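Local coordinates for endoglucanase A (Clostridium acetobutylicum, PDB 3IK2), which probably cleaves internal beta-1,4-glucosidic bonds of cellulose and related glucans, as a family 44 glycoside hydrolase with a TIM-like barrel, at residues Q25-A30 / S397-Y402; V32-I37 / V379-Y384; G164-S169 / K214-A219; P330-V335 / T346-S351; S410-T415 / Y430-S435. One frame throughout, in Å; residues are numbered along the deposited sequence.

Interaction 1. Residues Q25-A30 / S397-Y402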
# COMPACT_ATOMS: atom_id res chain seq x y z
N GLN A 25 -2.00 -9.77 0.85
CA GLN A 25 -2.33 -11.08 1.38
C GLN A 25 -3.80 -11.09 1.72
O GLN A 25 -4.28 -10.23 2.45
CB GLN A 25 -1.47 -11.46 2.63
CG GLN A 25 0.01 -11.83 2.33
CD GLN A 25 0.88 -10.59 2.18
OE1 GLN A 25 0.58 -9.53 2.74
NE2 GLN A 25 1.94 -10.71 1.39
N ASP A 26 -4.51 -12.08 1.19
CA ASP A 26 -5.92 -12.23 1.51
C ASP A 26 -6.23 -12.49 2.99
O ASP A 26 -5.52 -13.21 3.65
CB ASP A 26 -6.57 -13.29 0.63
CG ASP A 26 -6.73 -12.82 -0.80
OD1 ASP A 26 -7.08 -11.61 -1.01
OD2 ASP A 26 -6.48 -13.64 -1.70
N PHE A 27 -7.34 -11.91 3.43
CA PHE A 27 -7.85 -12.05 4.77
C PHE A 27 -8.96 -13.06 4.83
O PHE A 27 -9.82 -13.14 3.93
CB PHE A 27 -8.40 -10.71 5.21
CG PHE A 27 -7.36 -9.63 5.28
CD1 PHE A 27 -7.51 -8.45 4.54
CD2 PHE A 27 -6.23 -9.77 6.09
CE1 PHE A 27 -6.58 -7.42 4.63
CE2 PHE A 27 -5.27 -8.75 6.17
CZ PHE A 27 -5.45 -7.58 5.44
N SER A 28 -8.95 -13.86 5.90
CA SER A 28 -10.01 -14.86 6.10
C SER A 28 -11.38 -14.18 6.15
O SER A 28 -12.35 -14.70 5.59
CB SER A 28 -9.75 -15.73 7.36
OG SER A 28 -9.53 -14.88 8.50
N ASN A 29 -11.48 -13.03 6.82
CA ASN A 29 -12.76 -12.30 6.89
C ASN A 29 -12.66 -10.76 6.98
O ASN A 29 -13.07 -10.16 7.97
CB ASN A 29 -13.63 -12.85 8.03
CG ASN A 29 -15.06 -12.35 7.96
OD1 ASN A 29 -15.55 -11.94 6.89
ND2 ASN A 29 -15.75 -12.37 9.10
N ALA A 30 -12.10 -10.14 5.96
CA ALA A 30 -11.99 -8.69 5.93
C ALA A 30 -12.17 -8.18 4.51
O ALA A 30 -11.54 -8.69 3.56
CB ALA A 30 -10.68 -8.22 6.50
N SER A 397 -10.10 -6.39 11.70
CA SER A 397 -11.12 -5.49 12.28
C SER A 397 -11.05 -4.07 11.71
O SER A 397 -12.07 -3.45 11.49
CB SER A 397 -11.03 -5.38 13.79
OG SER A 397 -10.83 -6.61 14.41
N ALA A 398 -9.84 -3.54 11.56
CA ALA A 398 -9.64 -2.19 11.04
C ALA A 398 -10.20 -2.07 9.64
O ALA A 398 -10.95 -1.13 9.37
CB ALA A 398 -8.17 -1.80 11.08
N PHE A 399 -9.88 -3.03 8.76
CA PHE A 399 -10.44 -3.05 7.42
C PHE A 399 -11.98 -3.13 7.44
O PHE A 399 -12.66 -2.40 6.72
CB PHE A 399 -9.87 -4.23 6.62
CG PHE A 399 -8.52 -3.97 5.99
CD1 PHE A 399 -7.34 -4.23 6.70
CD2 PHE A 399 -8.43 -3.48 4.68
CE1 PHE A 399 -6.07 -4.00 6.11
CE2 PHE A 399 -7.15 -3.25 4.08
CZ PHE A 399 -5.99 -3.50 4.79
N ASN A 400 -12.51 -4.04 8.25
CA ASN A 400 -13.98 -4.16 8.41
C ASN A 400 -14.62 -2.95 9.05
O ASN A 400 -15.77 -2.63 8.77
CB ASN A 400 -14.35 -5.42 9.19
CG ASN A 400 -14.12 -6.65 8.40
OD1 ASN A 400 -14.24 -6.61 7.17
ND2 ASN A 400 -13.75 -7.75 9.06
N LEU A 401 -13.87 -2.25 9.91
CA LEU A 401 -14.42 -1.04 10.52
C LEU A 401 -14.78 -0.01 9.46
O LEU A 401 -15.74 0.72 9.61
CB LEU A 401 -13.46 -0.43 11.55
CG LEU A 401 -14.08 0.72 12.36
CD1 LEU A 401 -15.17 0.20 13.29
CD2 LEU A 401 -13.02 1.53 13.13
N TYR A 402 -14.00 0.05 8.39
CA TYR A 402 -14.30 0.96 7.31
C TYR A 402 -15.43 0.50 6.39
O TYR A 402 -16.37 1.28 6.16
CB TYR A 402 -13.03 1.30 6.53
CG TYR A 402 -12.18 2.32 7.26
CD1 TYR A 402 -12.32 3.68 7.00
CD2 TYR A 402 -11.28 1.91 8.26
CE1 TYR A 402 -11.56 4.63 7.70
CE2 TYR A 402 -10.50 2.87 8.98
CZ TYR A 402 -10.67 4.22 8.69
OH TYR A 402 -9.92 5.16 9.36
O HOH W 1 -15.81 -8.94 5.92
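F27 and F399 meet obliquely, with their ring planes 49° apart. The tip of the F27 ring sits over one face of F399, where CE1 of F27 stands 3.7 Å above the centre of the F399 ring. CZ of F27 also comes to 3.7 Å from CE1 of F399. In both residues CG is anti to the carbonyl carbon and lies beside the backbone N, and the two side chains cross at about a right angle. A30 adds a small apolar touch, its CB 4.1 Å from CB of F399.

N400 is the polar half of the contact. Its ND2 donates to the backbone O of N29 over 2.7 Å, and the bond is nearly straight at 169°. The acceptor lies in the amide plane of N400, and the donor lies in the carbonyl plane of N29. OD1 of N400 accepts from the backbone N of K31, and water 1 donates both to it and to OD1 of N29. Both ends of the amide are therefore in use, which fixes its flip. Q396, on the same helix as N400, also holds the backbone N of N29 and OG of S28.

The arrangement ties the loop between the first two barrel strands, 22-23 and 34-37, to helix 393-403, which follows the eighth. The contact lies on the outside of the TIM-like barrel, at the seam where its first and eighth strands meet.

Interaction 2. Residues V32-I37 / V379-Y384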
# COMPACT_ATOMS: atom_id res chain seq x y z
N VAL A 32 -11.72 -6.05 1.38
CA VAL A 32 -10.71 -5.24 0.68
C VAL A 32 -11.18 -4.71 -0.66
O VAL A 32 -12.11 -5.25 -1.24
CB VAL A 32 -9.35 -5.98 0.52
CG1 VAL A 32 -8.73 -6.33 1.88
CG2 VAL A 32 -9.51 -7.21 -0.38
N THR A 33 -10.52 -3.66 -1.15
CA THR A 33 -10.92 -3.01 -2.39
C THR A 33 -9.78 -2.99 -3.43
O THR A 33 -9.97 -2.45 -4.52
CB THR A 33 -11.34 -1.54 -2.16
OG1 THR A 33 -10.21 -0.78 -1.68
CG2 THR A 33 -12.54 -1.41 -1.18
N ALA A 34 -8.63 -3.57 -3.08
CA ALA A 34 -7.44 -3.60 -3.95
C ALA A 34 -6.55 -4.74 -3.54
O ALA A 34 -6.47 -5.08 -2.34
CB ALA A 34 -6.67 -2.30 -3.90
N ARG A 35 -5.91 -5.36 -4.52
CA ARG A 35 -4.96 -6.45 -4.25
C ARG A 35 -3.69 -6.29 -5.10
O ARG A 35 -3.77 -5.86 -6.25
CB ARG A 35 -5.63 -7.83 -4.44
CG ARG A 35 -6.74 -8.14 -3.41
CD ARG A 35 -7.62 -9.30 -3.90
NE ARG A 35 -7.03 -10.64 -3.70
CZ ARG A 35 -6.58 -11.44 -4.67
NH1 ARG A 35 -6.66 -11.08 -5.94
NH2 ARG A 35 -6.07 -12.63 -4.37
N ARG A 36 -2.54 -6.59 -4.50
CA ARG A 36 -1.24 -6.56 -5.19
C ARG A 36 -0.60 -7.94 -5.25
O ARG A 36 -0.61 -8.68 -4.25
CB ARG A 36 -0.27 -5.60 -4.48
CG ARG A 36 1.23 -5.67 -4.87
CD ARG A 36 1.92 -4.56 -4.16
NE ARG A 36 3.31 -4.23 -4.47
CZ ARG A 36 4.36 -4.62 -3.74
NH1 ARG A 36 4.22 -5.46 -2.72
NH2 ARG A 36 5.57 -4.20 -4.05
N ILE A 37 -0.02 -8.28 -6.40
CA ILE A 37 0.97 -9.38 -6.45
C ILE A 37 2.33 -8.73 -6.72
O ILE A 37 2.54 -8.12 -7.76
CB ILE A 37 0.62 -10.55 -7.42
CG1 ILE A 37 1.69 -11.66 -7.33
CG2 ILE A 37 0.33 -10.08 -8.87
CD1 ILE A 37 1.44 -12.88 -8.26
N VAL A 379 -3.83 9.72 -0.55
CA VAL A 379 -3.22 8.46 -1.05
C VAL A 379 -4.19 7.77 -2.01
O VAL A 379 -5.38 7.60 -1.71
CB VAL A 379 -2.82 7.54 0.13
CG1 VAL A 379 -2.35 6.19 -0.31
CG2 VAL A 379 -1.74 8.24 0.98
N TYR A 380 -3.69 7.39 -3.19
CA TYR A 380 -4.51 6.76 -4.22
C TYR A 380 -4.67 5.25 -4.02
O TYR A 380 -5.69 4.67 -4.38
CB TYR A 380 -3.87 7.03 -5.59
CG TYR A 380 -4.63 6.47 -6.79
CD1 TYR A 380 -5.72 7.14 -7.31
CD2 TYR A 380 -4.20 5.28 -7.43
CE1 TYR A 380 -6.43 6.64 -8.44
CE2 TYR A 380 -4.88 4.77 -8.57
CZ TYR A 380 -6.00 5.47 -9.06
OH TYR A 380 -6.72 5.01 -10.17
N PHE A 381 -3.65 4.61 -3.48
CA PHE A 381 -3.56 3.15 -3.44
C PHE A 381 -2.73 2.74 -2.23
O PHE A 381 -1.69 3.34 -1.92
CB PHE A 381 -2.92 2.65 -4.75
CG PHE A 381 -2.90 1.12 -4.91
CD1 PHE A 381 -3.90 0.47 -5.66
CD2 PHE A 381 -1.87 0.35 -4.35
CE1 PHE A 381 -3.88 -0.94 -5.82
CE2 PHE A 381 -1.85 -1.05 -4.50
CZ PHE A 381 -2.86 -1.70 -5.23
N ALA A 382 -3.18 1.71 -1.52
CA ALA A 382 -2.36 1.15 -0.46
C ALA A 382 -2.69 -0.33 -0.28
O ALA A 382 -3.85 -0.70 -0.36
CB ALA A 382 -2.57 1.92 0.85
N THR A 383 -1.66 -1.13 -0.09
CA THR A 383 -1.78 -2.55 0.12
C THR A 383 -0.92 -2.95 1.34
O THR A 383 0.31 -2.77 1.38
CB THR A 383 -1.48 -3.40 -1.17
OG1 THR A 383 -0.38 -2.86 -1.90
CG2 THR A 383 -2.68 -3.43 -2.11
N TYR A 384 -1.61 -3.42 2.37
CA TYR A 384 -1.03 -3.97 3.56
C TYR A 384 -0.20 -5.21 3.19
O TYR A 384 -0.55 -5.92 2.24
CB TYR A 384 -2.20 -4.35 4.47
CG TYR A 384 -1.89 -5.25 5.63
CD1 TYR A 384 -1.47 -4.70 6.85
CD2 TYR A 384 -2.05 -6.62 5.54
CE1 TYR A 384 -1.19 -5.49 7.91
CE2 TYR A 384 -1.77 -7.44 6.62
CZ TYR A 384 -1.35 -6.86 7.81
OH TYR A 384 -1.07 -7.63 8.91
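NH1 of R36 is gripped twice, by a salt bridge to OE2 of E352 and by a hydrogen bond to OD1 of N24. Both partners lie outside the two segments. The R36 chain reaches them because CG is anti to the backbone N (chi1 167°) and the chain stays extended from CG to NE. It starts toward strand 379-384 and then leads away from it. On the way it crosses T383 at about a right angle, with CD of R36 3.6 Å from OG1 of T383. CB of R36 lies 4.0 Å from CG2 of T383. OG1 of T383 takes the crowded place between the backbone N and the carbonyl carbon, and it is hydrogen-bonded to the backbone O of S351.

The rest of the contact is built round the F381 ring and the T383 methyl. CB of A34 comes to 3.6 Å from CE1 of F381, obliquely to the ring. The backbone O of R35 stands at the edge of the F381 ring, near its plane, 4.4 Å from CZ. CG2 of T383 lies 4.1 Å from the backbone O of A34.

The strand segments pass 7.0 Å apart at an angle of 65°. They are not neighbours in the parallel barrel, since strand 22-23 lies between them; its T23 pairs by backbone bonds with A34 and R36. The contact thus sits inside the barrel. R35 points the other way, packing on K90 of helix 82-93, and A382 packs on F374 of helix 361-376.

Interaction 3. Residues G164-S169 / K214-A219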
# COMPACT_ATOMS: atom_id res chain seq x y z
N GLY A 164 -8.63 -7.94 -21.19
CA GLY A 164 -8.82 -6.65 -21.82
C GLY A 164 -8.08 -5.51 -21.13
O GLY A 164 -7.38 -5.69 -20.11
N SER A 165 -8.25 -4.33 -21.69
CA SER A 165 -7.61 -3.16 -21.15
C SER A 165 -8.14 -2.83 -19.74
O SER A 165 -9.26 -3.17 -19.40
CB SER A 165 -7.80 -1.97 -22.08
OG SER A 165 -7.28 -0.81 -21.47
N ALA A 166 -7.30 -2.15 -18.95
CA ALA A 166 -7.67 -1.50 -17.69
C ALA A 166 -8.88 -0.58 -17.76
O ALA A 166 -9.51 -0.35 -16.74
CB ALA A 166 -6.49 -0.69 -17.15
N SER A 167 -9.17 -0.01 -18.93
CA SER A 167 -10.35 0.82 -19.13
C SER A 167 -11.66 0.04 -19.00
O SER A 167 -12.71 0.66 -18.82
CB SER A 167 -10.33 1.53 -20.49
OG SER A 167 -10.23 0.59 -21.54
N GLY A 168 -11.63 -1.28 -19.08
CA GLY A 168 -12.88 -2.08 -18.99
C GLY A 168 -13.09 -2.75 -17.66
O GLY A 168 -12.21 -2.71 -16.80
N SER A 169 -14.25 -3.39 -17.47
CA SER A 169 -14.62 -3.99 -16.16
C SER A 169 -13.67 -5.10 -15.63
O SER A 169 -13.56 -5.32 -14.41
CB SER A 169 -16.09 -4.49 -16.16
OG SER A 169 -16.39 -5.28 -17.31
N LYS A 214 2.46 1.03 -24.12
CA LYS A 214 2.31 0.51 -25.47
C LYS A 214 1.20 -0.54 -25.55
O LYS A 214 0.29 -0.43 -26.38
CB LYS A 214 3.65 -0.03 -26.01
CG LYS A 214 3.51 -0.81 -27.30
CD LYS A 214 4.66 -1.79 -27.50
CE LYS A 214 5.65 -1.25 -28.48
NZ LYS A 214 5.27 -1.57 -29.91
N ILE A 215 1.25 -1.53 -24.66
CA ILE A 215 0.28 -2.64 -24.68
C ILE A 215 -1.07 -2.25 -24.08
O ILE A 215 -2.13 -2.61 -24.59
CB ILE A 215 0.82 -3.92 -23.97
CG1 ILE A 215 2.24 -4.28 -24.45
CG2 ILE A 215 -0.18 -5.09 -24.10
CD1 ILE A 215 2.42 -4.63 -25.95
N ASP A 216 -1.05 -1.46 -23.02
CA ASP A 216 -2.32 -1.03 -22.44
C ASP A 216 -2.23 0.43 -22.04
O ASP A 216 -1.83 0.74 -20.90
CB ASP A 216 -2.70 -1.95 -21.27
CG ASP A 216 -4.10 -1.64 -20.71
OD1 ASP A 216 -4.77 -0.69 -21.19
OD2 ASP A 216 -4.51 -2.36 -19.77
N PRO A 217 -2.57 1.33 -23.00
CA PRO A 217 -2.47 2.78 -22.78
C PRO A 217 -3.20 3.27 -21.52
O PRO A 217 -2.85 4.30 -20.97
CB PRO A 217 -3.09 3.41 -24.07
CG PRO A 217 -2.93 2.35 -25.11
CD PRO A 217 -3.01 1.02 -24.38
N ALA A 218 -4.20 2.53 -21.08
CA ALA A 218 -5.09 2.91 -19.97
C ALA A 218 -4.61 2.35 -18.62
O ALA A 218 -5.12 2.71 -17.58
CB ALA A 218 -6.52 2.40 -20.27
N ALA A 219 -3.62 1.46 -18.66
CA ALA A 219 -3.10 0.89 -17.42
C ALA A 219 -2.14 1.86 -16.73
O ALA A 219 -1.48 2.69 -17.37
CB ALA A 219 -2.42 -0.43 -17.69
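An ST turn and an Asx turn dock against each other here, in two loops that each lead from a helix of the TIM-like barrel to its next strand. Segment 164-169 runs from helix 152-163 toward strand 174-177. Segment 214-219 runs from helix 198-215 into strand 220-226. Each loop also holds a type I beta turn, S165 to G168 and D216 to A219.

The carboxylate of D216 is the centre of the contact. Its CG is anti to the backbone N (chi1 -174°), which carries both oxygens across to the other loop. OD2 accepts the backbone N-H of A166 through its syn lone pair, at 2.9 Å and 167°. OD1 takes the hydroxyl of S165, with OG only 2.5 Å away and above the carboxylate plane. The backbone N of A218 also donates to OD1, closing the Asx turn at 3.3 Å. With both oxygens engaged, the carboxylate is held against rotation.

OG of S165 acts in two ways. It donates to D216 and accepts the backbone N-H of S167, which makes the ST turn.

Beside these bonds small groups pack together. CB of A166 points toward the second loop and meets CA of A219 at 3.7 Å. CB of A218 rests 3.9 Å from CB of S167 and 3.5 Å from OG of S165.

Interaction 4. Residues P330-V335 / T346-S351; sequences PLIPKV and TKLSFS
Helix 331-342 packs here on strand 347-353, the barrel strand that follows it in the chain, as in an alpha/beta unit of a TIM-like barrel. The short segments run roughly antiparallel, with an angle of 144° between their directions and axes 10.6 Å apart. The contact is wholly apolar and buried. L348 and F350 on the strand carry most of it, together with I332 on the helix.

L348 has CG anti to the backbone N (chi1 178°) and sends one methyl to each of two helix residues. CD2 meets CG2 of I332 at 3.9 Å, the two side chains crossing obliquely. CD1 meets CG1 of V335 at 3.7 Å, and there the crossing is close to a right angle. V335 lies one helical turn after L331 and so faces the same strand.

F350 comes two residues after L348 and points to the same side of the strand. Its ring turns its edge to the helix. CG1 of I332 lies near the ring plane, 4.0 Å from CE1. I332 therefore touches both strand residues.

S349, between them, points the other way and bonds through OG to D275. The apolar layer continues on strand 273-278, where L331 and F350 pack on W278, L348 on L276 and V335 on L274. On strand 379-384, V379 touches I332 and F350. At the other corner of the same ring edge, L331 and F350 meet tip to tip, with CD2 of L331 3.8 Å from CE2 of F350.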
# COMPACT_ATOMS: atom_id res chain seq x y z
N PRO A 330 6.70 15.43 8.31
CA PRO A 330 5.84 14.27 8.10
C PRO A 330 5.90 13.76 6.66
O PRO A 330 6.00 14.56 5.74
CB PRO A 330 4.44 14.81 8.44
CG PRO A 330 4.51 16.27 8.06
CD PRO A 330 5.90 16.64 8.57
N LEU A 331 5.82 12.44 6.47
CA LEU A 331 6.08 11.86 5.14
C LEU A 331 5.17 12.31 3.99
O LEU A 331 5.67 12.66 2.90
CB LEU A 331 6.15 10.30 5.19
CG LEU A 331 6.63 9.58 3.92
CD1 LEU A 331 8.11 9.91 3.54
CD2 LEU A 331 6.44 8.06 4.04
N ILE A 332 3.85 12.26 4.19
CA ILE A 332 2.97 12.55 3.06
C ILE A 332 3.03 14.02 2.57
O ILE A 332 3.12 14.24 1.36
CB ILE A 332 1.49 12.05 3.27
CG1 ILE A 332 1.45 10.51 3.36
CG2 ILE A 332 0.57 12.56 2.12
CD1 ILE A 332 0.07 9.93 3.82
N PRO A 333 2.98 15.02 3.49
CA PRO A 333 3.19 16.41 3.03
C PRO A 333 4.53 16.66 2.29
O PRO A 333 4.58 17.44 1.35
CB PRO A 333 3.11 17.23 4.34
CG PRO A 333 2.13 16.43 5.20
CD PRO A 333 2.61 14.98 4.92
N LYS A 334 5.59 15.99 2.72
CA LYS A 334 6.90 16.07 2.07
C LYS A 334 6.90 15.48 0.68
O LYS A 334 7.46 16.05 -0.24
CB LYS A 334 7.92 15.32 2.90
CG LYS A 334 8.87 16.22 3.72
CD LYS A 334 8.23 17.44 4.30
CE LYS A 334 7.20 17.02 5.35
NZ LYS A 334 6.80 18.12 6.23
N VAL A 335 6.27 14.33 0.54
CA VAL A 335 6.21 13.64 -0.72
C VAL A 335 5.30 14.43 -1.66
O VAL A 335 5.58 14.57 -2.84
CB VAL A 335 5.76 12.19 -0.55
CG1 VAL A 335 5.47 11.55 -1.89
CG2 VAL A 335 6.81 11.38 0.19
N THR A 346 0.92 13.49 -10.35
CA THR A 346 1.33 12.14 -9.98
C THR A 346 0.62 11.73 -8.69
O THR A 346 0.49 12.52 -7.76
CB THR A 346 2.84 12.01 -9.86
OG1 THR A 346 3.44 12.50 -11.07
CG2 THR A 346 3.27 10.55 -9.63
N LYS A 347 0.16 10.48 -8.65
CA LYS A 347 -0.48 9.96 -7.45
C LYS A 347 0.50 9.30 -6.48
O LYS A 347 1.62 8.96 -6.85
CB LYS A 347 -1.57 8.95 -7.84
CG LYS A 347 -2.64 9.53 -8.72
CD LYS A 347 -3.16 8.36 -9.54
CE LYS A 347 -4.28 8.73 -10.46
NZ LYS A 347 -4.93 7.44 -10.75
N LEU A 348 0.03 9.06 -5.26
CA LEU A 348 0.88 8.50 -4.22
C LEU A 348 0.34 7.15 -3.84
O LEU A 348 -0.84 7.02 -3.53
CB LEU A 348 0.91 9.41 -2.97
CG LEU A 348 1.72 8.95 -1.75
CD1 LEU A 348 3.18 8.60 -2.16
CD2 LEU A 348 1.67 10.06 -0.66
N SER A 349 1.22 6.16 -3.83
CA SER A 349 0.86 4.79 -3.45
C SER A 349 1.75 4.26 -2.32
O SER A 349 2.96 4.59 -2.27
CB SER A 349 0.93 3.88 -4.67
OG SER A 349 0.93 2.51 -4.33
N PHE A 350 1.15 3.51 -1.40
CA PHE A 350 1.92 2.68 -0.43
C PHE A 350 1.59 1.21 -0.63
O PHE A 350 0.66 0.67 -0.03
CB PHE A 350 1.64 3.09 1.03
CG PHE A 350 2.17 4.48 1.39
CD1 PHE A 350 1.32 5.60 1.35
CD2 PHE A 350 3.51 4.67 1.76
CE1 PHE A 350 1.81 6.88 1.65
CE2 PHE A 350 3.99 5.95 2.07
CZ PHE A 350 3.15 7.06 2.01
N SER A 351 2.37 0.56 -1.50
CA SER A 351 2.10 -0.83 -1.87
C SER A 351 2.60 -1.87 -0.87
O SER A 351 2.27 -3.05 -1.00
CB SER A 351 2.63 -1.14 -3.27
OG SER A 351 4.02 -0.97 -3.29

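Interaction 5. Residues S410-T415 / Y430-S435; sequences SKYGDT and YASVTS
T415 and V433 form an antiparallel hydrogen-bonded pair, joined in both directions. The backbone N of V433 donates to O of T415 at 2.7 Å and 159°, within the carbonyl plane. The backbone N of T415 donates back to O of V433 at 3.0 Å, nearly along the C=O axis. D414 also faces V433 and gives the same oxygen a weak bond through its backbone N, so D414 and T415 together, opposite V433, make a classic beta bulge. Before the bulge the chain swings across strand 427-433, and CA of G413 lies 3.4 Å from OG1 of T434.

The carboxylate of D414 accepts from three donors. Its OD1 accepts the backbone N of S435 at 2.8 Å through the syn lone pair. The hydroxyl of T415 reaches OD1 from above the carboxylate plane. OD2 takes the hydroxyl of S435 at 2.6 Å, also by its syn lone pair. The carboxylate thus holds the end of segment 430-435 and its own neighbour.

Y412 lies across the strand. OG of S432 stands 3.1 Å above the centre of its ring, over one face, and accepts a weak bond from the backbone N of G413. Water 3 sits at the ring edge, 2.6 Å from OH of Y412, and weakly links it to O of A431. Y402 of helix 393-403 meets the Y412 ring edge-to-face.

Strands 415-421 and 427-433 form an antiparallel hairpin of the nine-stranded sheet, and this bulge marks the open end of that hairpin.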
# COMPACT_ATOMS: atom_id res chain seq x y z
N SER A 410 -21.97 -2.49 4.49
CA SER A 410 -22.11 -1.04 4.58
C SER A 410 -20.69 -0.46 4.68
O SER A 410 -19.81 -1.02 5.36
CB SER A 410 -22.89 -0.59 5.82
OG SER A 410 -24.15 -1.18 5.93
N LYS A 411 -20.48 0.67 4.03
CA LYS A 411 -19.14 1.19 3.95
C LYS A 411 -18.99 2.66 4.33
O LYS A 411 -19.97 3.41 4.40
CB LYS A 411 -18.55 0.94 2.57
CG LYS A 411 -19.40 1.36 1.42
CD LYS A 411 -18.89 0.69 0.18
CE LYS A 411 -18.88 1.65 -0.99
NZ LYS A 411 -20.25 2.13 -1.32
N TYR A 412 -17.76 3.02 4.59
CA TYR A 412 -17.32 4.38 4.83
C TYR A 412 -17.66 5.29 3.63
O TYR A 412 -17.92 4.80 2.53
CB TYR A 412 -15.81 4.35 5.14
CG TYR A 412 -15.32 5.59 5.84
CD1 TYR A 412 -15.80 5.92 7.10
CD2 TYR A 412 -14.41 6.44 5.23
CE1 TYR A 412 -15.40 7.07 7.74
CE2 TYR A 412 -13.98 7.59 5.88
CZ TYR A 412 -14.47 7.89 7.13
OH TYR A 412 -14.07 9.02 7.78
N GLY A 413 -17.69 6.60 3.85
CA GLY A 413 -17.99 7.57 2.78
C GLY A 413 -16.84 7.71 1.77
O GLY A 413 -15.75 7.27 2.03
N ASP A 414 -17.12 8.35 0.64
CA ASP A 414 -16.15 8.53 -0.43
C ASP A 414 -15.54 9.93 -0.41
O ASP A 414 -14.67 10.24 -1.21
CB ASP A 414 -16.82 8.25 -1.79
CG ASP A 414 -18.03 9.14 -2.05
OD1 ASP A 414 -18.34 10.06 -1.26
OD2 ASP A 414 -18.72 8.92 -3.07
N THR A 415 -16.00 10.79 0.50
CA THR A 415 -15.51 12.17 0.56
C THR A 415 -15.14 12.53 1.98
O THR A 415 -16.01 12.61 2.83
CB THR A 415 -16.58 13.18 0.07
OG1 THR A 415 -17.23 12.66 -1.08
CG2 THR A 415 -15.95 14.54 -0.26
N TYR A 430 -11.93 10.89 11.94
CA TYR A 430 -12.11 11.08 10.50
C TYR A 430 -13.60 11.15 10.25
O TYR A 430 -14.36 10.40 10.84
CB TYR A 430 -11.43 9.92 9.68
CG TYR A 430 -9.93 9.79 10.02
CD1 TYR A 430 -9.00 10.67 9.48
CD2 TYR A 430 -9.47 8.83 10.94
CE1 TYR A 430 -7.65 10.60 9.82
CE2 TYR A 430 -8.13 8.73 11.27
CZ TYR A 430 -7.23 9.63 10.71
OH TYR A 430 -5.89 9.55 11.03
N ALA A 431 -14.02 12.08 9.41
CA ALA A 431 -15.43 12.16 8.99
C ALA A 431 -15.51 12.12 7.48
O ALA A 431 -14.63 12.67 6.79
CB ALA A 431 -16.09 13.44 9.53
N SER A 432 -16.54 11.47 6.97
CA SER A 432 -16.76 11.42 5.53
C SER A 432 -18.24 11.57 5.15
O SER A 432 -19.16 11.21 5.92
CB SER A 432 -16.22 10.13 4.91
OG SER A 432 -16.93 9.02 5.40
N VAL A 433 -18.46 12.08 3.95
CA VAL A 433 -19.80 12.13 3.40
C VAL A 433 -19.79 11.20 2.17
O VAL A 433 -18.74 10.79 1.72
CB VAL A 433 -20.25 13.62 3.18
CG1 VAL A 433 -21.20 13.75 2.07
CG2 VAL A 433 -20.85 14.21 4.47
N THR A 434 -20.96 10.81 1.67
CA THR A 434 -21.08 9.92 0.52
C THR A 434 -21.70 10.75 -0.61
O THR A 434 -22.81 11.28 -0.46
CB THR A 434 -21.91 8.66 0.89
OG1 THR A 434 -21.31 7.99 2.02
CG2 THR A 434 -22.03 7.68 -0.28
N SER A 435 -20.97 10.88 -1.72
CA SER A 435 -21.32 11.83 -2.79
C SER A 435 -22.71 11.65 -3.42
O SER A 435 -23.31 12.63 -3.86
CB SER A 435 -20.28 11.79 -3.89
OG SER A 435 -20.29 10.49 -4.46
O HOH W 2 -21.00 5.17 2.08
O HOH W 3 -12.52 10.40 6.27

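Interactions 1, 2 and 4 follow one another in touch on the eight-stranded barrel, with interaction 2 in the middle. Interactions 2 and 4 have centres about 14 Å apart and share adjoining strands, 379-384 and 347-353. The centres of interactions 1 and 2 are about 12 Å apart, and the two are joined by the D26-R35 salt bridge. Interaction 3 touches none of the others; its centre is about 18 Å from that of interaction 2. Along the chain, the ends of interaction 1 enclose those of interaction 2, which enclose interactions 3 and 4 in turn. Interaction 5 follows in the beta-sheet domain. It touches interaction 1 through Y402 of helix 393-403, so this helix contacts both the barrel's first loop and the second domain.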